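Local atomic coordinates of GDSL-like Lipase/Acylhydrolase family protein (Neisseria meningitidis, PDB entry 4K7J), a protein that probably removes O-acetyl groups from peptidoglycan as an SGNH-family esterase with an alpha/beta fold. Residues L77-P91 and F199-A213. Residues are numbered along the deposited sequence; the frame is centred on the assembly and turned at random.
Sequences LQKTWGDGGIGWVYP and FINIENPAGGITVSA
A domain junction built from beta pairing is seen where Gly87 and Val89 hydrogen-bond antiparallel to Ile202 and Ile200: the chain leaving helix 68-81 of the SGNH-type alpha/beta domain threads between strand 195-203 of an antiparallel sheet and strand 208-215, an outermost strand of the mixed sheet. The linker therefore bonds to an edge strand of the mixed sheet as well as to a strand of the antiparallel one. Ile86 and Gly87 both face Ile202, a classic beta bulge, and water 1 bridges Ile86 N and Ile202 O. Here CG1 of Ile86 sits between its backbone N and carbonyl carbon (chi1 63°), which lays CD1 across Ile202, 3.6 Å from that residue's CD1.

At the helix end, Ile209 O is gripped from opposite faces of its carbonyl plane, by Gly84 N and by Gln78 NE2 (3.0 Å), the latter in a nearly straight bond (169°). Asn204 ND2 reaches Asp83 O at 3.0 Å, while Asn204 OD1 closes an Asx turn on Ala206 N.

Farther along, the Trp88 indole lies flat on Asn201, CB over the six-membered ring and the amide plane 18° from it. Ring nitrogen NE1 donates a hydrogen bond to Thr238 O, and Asn201 ND2 donates to Glu203 OE2, itself salt-bridged to Arg55. Strand 208-215 reaches the same tryptophan through a hydroxyl: Trp88 N donates to Ser212 OG at 2.8 Å.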
loop_
_atom_site.group_PDB
_atom_site.type_symbol
_atom_site.label_atom_id
_atom_site.label_comp_id
_atom_site.label_asym_id
_atom_site.label_seq_id
_atom_site.Cartn_x
_atom_site.Cartn_y
_atom_site.Cartn_z
ATOM N N LEU A 77 9.072 8.411 8.531
ATOM C CA LEU A 77 8.034 9.434 8.697
ATOM C C LEU A 77 7.337 9.394 10.067
ATOM O O LEU A 77 6.780 10.404 10.507
ATOM C CB LEU A 77 7.001 9.367 7.571
ATOM C CG LEU A 77 7.541 9.454 6.140
ATOM C CD1 LEU A 77 6.381 9.436 5.171
ATOM C CD2 LEU A 77 8.431 10.693 5.911
ATOM N N GLN A 78 7.360 8.236 10.728
ATOM C CA GLN A 78 6.805 8.118 12.082
ATOM C C GLN A 78 7.688 8.817 13.121
ATOM O O GLN A 78 7.187 9.407 14.078
ATOM C CB GLN A 78 6.512 6.649 12.458
ATOM C CG GLN A 78 5.156 6.165 11.905
ATOM C CD GLN A 78 4.814 4.715 12.226
ATOM O OE1 GLN A 78 5.677 3.916 12.542
ATOM N NE2 GLN A 78 3.538 4.377 12.133
ATOM N N LYS A 79 9.000 8.761 12.921
ATOM C CA LYS A 79 9.933 9.502 13.765
ATOM C C LYS A 79 9.756 11.009 13.569
ATOM O O LYS A 79 9.757 11.783 14.520
ATOM C CB LYS A 79 11.376 9.087 13.446
ATOM C CG LYS A 79 11.756 7.752 14.052
ATOM C CD LYS A 79 11.738 7.851 15.587
ATOM C CE LYS A 79 12.241 6.575 16.253
ATOM N NZ LYS A 79 11.183 5.532 16.388
ATOM N N THR A 80 9.567 11.412 12.322
ATOM C CA THR A 80 9.422 12.811 11.979
ATOM C C THR A 80 8.099 13.410 12.463
ATOM O O THR A 80 8.070 14.534 12.963
ATOM C CB THR A 80 9.539 13.004 10.449
ATOM O OG1 THR A 80 10.825 12.544 10.002
ATOM C CG2 THR A 80 9.364 14.467 10.068
ATOM N N TRP A 81 7.009 12.664 12.319
ATOM C CA TRP A 81 5.684 13.241 12.512
ATOM C C TRP A 81 4.806 12.504 13.536
ATOM O O TRP A 81 3.675 12.915 13.808
ATOM C CB TRP A 81 4.975 13.364 11.163
ATOM C CG TRP A 81 5.582 14.389 10.229
ATOM C CD1 TRP A 81 6.017 15.642 10.558
ATOM C CD2 TRP A 81 5.820 14.242 8.821
ATOM N NE1 TRP A 81 6.498 16.284 9.444
ATOM C CE2 TRP A 81 6.393 15.447 8.366
ATOM C CE3 TRP A 81 5.604 13.208 7.903
ATOM C CZ2 TRP A 81 6.750 15.650 7.034
ATOM C CZ3 TRP A 81 5.959 13.409 6.577
ATOM C CH2 TRP A 81 6.525 14.623 6.154
ATOM N N GLY A 82 5.324 11.424 14.108
ATOM C CA GLY A 82 4.594 10.694 15.125
ATOM C C GLY A 82 4.179 9.297 14.709
ATOM O O GLY A 82 3.758 9.076 13.575
ATOM N N ASP A 83 4.300 8.355 15.643
ATOM C CA ASP A 83 3.903 6.964 15.421
ATOM C C ASP A 83 2.401 6.811 15.585
ATOM O O ASP A 83 1.920 6.583 16.690
ATOM C CB ASP A 83 4.608 6.037 16.422
ATOM C CG ASP A 83 4.364 4.551 16.130
ATOM O OD1 ASP A 83 3.419 4.194 15.382
ATOM O OD2 ASP A 83 5.128 3.725 16.659
ATOM N N GLY A 84 1.666 6.908 14.485
ATOM C CA GLY A 84 0.224 6.732 14.521
ATOM C C GLY A 84 -0.239 5.283 14.578
ATOM O O GLY A 84 -1.437 5.022 14.563
ATOM N N GLY A 85 0.697 4.343 14.639
ATOM C CA GLY A 85 0.352 2.932 14.693
ATOM C C GLY A 85 0.680 2.152 13.425
ATOM O O GLY A 85 1.193 2.698 12.431
ATOM N N ILE A 86 0.373 0.863 13.443
ATOM C CA ILE A 86 0.762 -0.002 12.336
ATOM C C ILE A 86 -0.095 0.150 11.078
ATOM O O ILE A 86 0.367 -0.134 9.973
ATOM C CB ILE A 86 0.804 -1.461 12.758
ATOM C CG1 ILE A 86 -0.581 -1.927 13.168
ATOM C CG2 ILE A 86 1.789 -1.645 13.902
ATOM C CD1 ILE A 86 -0.761 -3.389 13.014
ATOM N N GLY A 87 -1.335 0.600 11.243
ATOM C CA GLY A 87 -2.211 0.833 10.110
ATOM C C GLY A 87 -2.933 -0.408 9.619
ATOM O O GLY A 87 -3.205 -1.330 10.400
ATOM N N TRP A 88 -3.246 -0.416 8.323
ATOM C CA TRP A 88 -3.940 -1.523 7.671
ATOM C C TRP A 88 -2.960 -2.643 7.352
ATOM O O TRP A 88 -2.032 -2.440 6.561
ATOM C CB TRP A 88 -4.587 -1.059 6.360
ATOM C CG TRP A 88 -5.741 -0.084 6.516
ATOM C CD1 TRP A 88 -5.701 1.273 6.353
ATOM C CD2 TRP A 88 -7.102 -0.409 6.850
ATOM N NE1 TRP A 88 -6.957 1.815 6.562
ATOM C CE2 TRP A 88 -7.830 0.804 6.876
ATOM C CE3 TRP A 88 -7.769 -1.607 7.142
ATOM C CZ2 TRP A 88 -9.199 0.855 7.176
ATOM C CZ3 TRP A 88 -9.131 -1.563 7.439
ATOM C CH2 TRP A 88 -9.831 -0.336 7.456
ATOM N N VAL A 89 -3.169 -3.822 7.944
ATOM C CA VAL A 89 -2.295 -4.976 7.708
ATOM C C VAL A 89 -3.051 -6.245 7.261
ATOM O O VAL A 89 -4.273 -6.302 7.327
ATOM C CB VAL A 89 -1.466 -5.288 8.959
ATOM C CG1 VAL A 89 -0.808 -4.009 9.477
ATOM C CG2 VAL A 89 -2.345 -5.900 10.041
ATOM N N TYR A 90 -2.315 -7.255 6.800
ATOM C CA TYR A 90 -2.923 -8.502 6.338
ATOM C C TYR A 90 -3.721 -9.137 7.463
ATOM O O TYR A 90 -3.359 -9.008 8.624
ATOM C CB TYR A 90 -1.861 -9.512 5.908
ATOM C CG TYR A 90 -0.979 -9.117 4.739
ATOM C CD1 TYR A 90 -1.333 -8.085 3.877
ATOM C CD2 TYR A 90 0.209 -9.801 4.487
ATOM C CE1 TYR A 90 -0.522 -7.735 2.804
ATOM C CE2 TYR A 90 1.030 -9.462 3.412
ATOM C CZ TYR A 90 0.660 -8.430 2.579
ATOM O OH TYR A 90 1.469 -8.085 1.528
ATOM N N PRO A 91 -4.794 -9.852 7.120
ATOM C CA PRO A 91 -5.514 -10.597 8.157
ATOM C C PRO A 91 -4.830 -11.930 8.497
ATOM O O PRO A 91 -5.238 -12.578 9.455
ATOM C CB PRO A 91 -6.874 -10.845 7.509
ATOM C CG PRO A 91 -6.572 -10.938 6.051
ATOM C CD PRO A 91 -5.446 -9.959 5.804
ATOM N N PHE A 199 -8.166 -6.450 4.977
ATOM C CA PHE A 199 -7.147 -5.806 5.785
ATOM C C PHE A 199 -7.777 -5.360 7.091
ATOM O O PHE A 199 -8.982 -5.108 7.160
ATOM C CB PHE A 199 -6.533 -4.616 5.056
ATOM C CG PHE A 199 -5.465 -4.992 4.059
ATOM C CD1 PHE A 199 -5.800 -5.585 2.853
ATOM C CD2 PHE A 199 -4.128 -4.745 4.333
ATOM C CE1 PHE A 199 -4.822 -5.941 1.938
ATOM C CE2 PHE A 199 -3.138 -5.081 3.412
ATOM C CZ PHE A 199 -3.491 -5.679 2.213
ATOM N N ILE A 200 -6.941 -5.261 8.111
ATOM C CA ILE A 200 -7.349 -4.908 9.458
ATOM C C ILE A 200 -6.562 -3.675 9.881
ATOM O O ILE A 200 -5.332 -3.681 9.859
ATOM C CB ILE A 200 -7.012 -6.044 10.426
ATOM C CG1 ILE A 200 -7.801 -7.303 10.074
ATOM C CG2 ILE A 200 -7.262 -5.619 11.864
ATOM C CD1 ILE A 200 -7.463 -8.484 10.944
ATOM N N ASN A 201 -7.267 -2.615 10.248
ATOM C CA ASN A 201 -6.614 -1.355 10.587
ATOM C C ASN A 201 -6.407 -1.254 12.071
ATOM O O ASN A 201 -7.346 -1.430 12.841
ATOM C CB ASN A 201 -7.450 -0.162 10.153
ATOM C CG ASN A 201 -6.698 1.149 10.301
ATOM O OD1 ASN A 201 -5.474 1.182 10.188
ATOM N ND2 ASN A 201 -7.424 2.232 10.575
ATOM N N ILE A 202 -5.179 -0.962 12.473
ATOM C CA ILE A 202 -4.843 -0.863 13.886
ATOM C C ILE A 202 -4.120 0.466 14.130
ATOM O O ILE A 202 -2.974 0.636 13.712
ATOM C CB ILE A 202 -3.982 -2.067 14.308
ATOM C CG1 ILE A 202 -4.711 -3.374 13.951
ATOM C CG2 ILE A 202 -3.630 -2.009 15.792
ATOM C CD1 ILE A 202 -3.888 -4.624 14.164
ATOM N N GLU A 203 -4.810 1.399 14.791
ATOM C CA GLU A 203 -4.356 2.782 14.940
ATOM C C GLU A 203 -4.223 3.185 16.409
ATOM O O GLU A 203 -5.048 2.820 17.248
ATOM C CB GLU A 203 -5.336 3.754 14.260
ATOM C CG GLU A 203 -5.247 3.815 12.757
ATOM C CD GLU A 203 -6.220 4.808 12.147
ATOM O OE1 GLU A 203 -7.071 5.361 12.884
ATOM O OE2 GLU A 203 -6.135 5.036 10.921
ATOM N N ASN A 204 -3.187 3.956 16.708
ATOM C CA ASN A 204 -2.973 4.488 18.047
ATOM C C ASN A 204 -3.810 5.763 18.219
ATOM O O ASN A 204 -3.737 6.677 17.396
ATOM C CB ASN A 204 -1.462 4.705 18.266
ATOM C CG ASN A 204 -1.134 5.854 19.213
ATOM O OD1 ASN A 204 -1.829 6.110 20.206
ATOM N ND2 ASN A 204 -0.037 6.544 18.913
ATOM N N PRO A 205 -4.629 5.812 19.282
ATOM C CA PRO A 205 -5.560 6.913 19.581
ATOM C C PRO A 205 -4.892 8.287 19.745
ATOM O O PRO A 205 -5.558 9.306 19.554
ATOM C CB PRO A 205 -6.191 6.482 20.910
ATOM C CG PRO A 205 -5.205 5.518 21.508
ATOM C CD PRO A 205 -4.648 4.778 20.333
ATOM N N ALA A 206 -3.605 8.315 20.086
ATOM C CA ALA A 206 -2.872 9.585 20.183
ATOM C C ALA A 206 -2.561 10.237 18.825
ATOM O O ALA A 206 -2.095 11.376 18.773
ATOM C CB ALA A 206 -1.585 9.410 20.997
ATOM N N GLY A 207 -2.811 9.520 17.733
ATOM C CA GLY A 207 -2.609 10.076 16.400
ATOM C C GLY A 207 -1.176 9.980 15.892
ATOM O O GLY A 207 -0.313 9.419 16.560
ATOM N N GLY A 208 -0.927 10.525 14.700
ATOM C CA GLY A 208 0.386 10.445 14.075
ATOM C C GLY A 208 0.276 9.950 12.643
ATOM O O GLY A 208 -0.779 10.080 12.029
ATOM N N ILE A 209 1.353 9.369 12.117
ATOM C CA ILE A 209 1.356 8.856 10.745
ATOM C C ILE A 209 1.127 7.346 10.757
ATOM O O ILE A 209 1.639 6.658 11.637
ATOM C CB ILE A 209 2.739 9.068 10.090
ATOM C CG1 ILE A 209 3.174 10.529 10.189
ATOM C CG2 ILE A 209 2.752 8.567 8.641
ATOM C CD1 ILE A 209 2.204 11.502 9.554
ATOM N N THR A 210 0.384 6.819 9.782
ATOM C CA THR A 210 0.459 5.386 9.519
ATOM C C THR A 210 0.857 5.203 8.072
ATOM O O THR A 210 0.544 6.038 7.222
ATOM C CB THR A 210 -0.867 4.630 9.777
ATOM O OG1 THR A 210 -1.900 5.156 8.935
ATOM C CG2 THR A 210 -1.290 4.746 11.251
ATOM N N VAL A 211 1.553 4.109 7.798
ATOM C CA VAL A 211 1.867 3.728 6.427
ATOM C C VAL A 211 1.394 2.296 6.194
ATOM O O VAL A 211 1.882 1.357 6.819
ATOM C CB VAL A 211 3.368 3.847 6.126
ATOM C CG1 VAL A 211 3.654 3.335 4.718
ATOM C CG2 VAL A 211 3.839 5.307 6.282
ATOM N N SER A 212 0.406 2.147 5.323
ATOM C CA SER A 212 -0.195 0.847 5.049
ATOM C C SER A 212 0.276 0.351 3.689
ATOM O O SER A 212 0.323 1.123 2.733
ATOM C CB SER A 212 -1.726 0.967 5.054
ATOM O OG SER A 212 -2.229 1.295 6.345
ATOM N N ALA A 213 0.625 -0.932 3.599
ATOM C CA ALA A 213 1.123 -1.503 2.346
ATOM C C ALA A 213 0.122 -2.477 1.758
ATOM O O ALA A 213 -0.174 -3.494 2.374
ATOM C CB ALA A 213 2.464 -2.209 2.589
HETATM O O HOH W 1 -0.795 0.148 15.925
HETATM O O HOH W 2 0.693 -2.333 6.074
HETATM O O HOH W 3 1.372 -5.509 1.200
#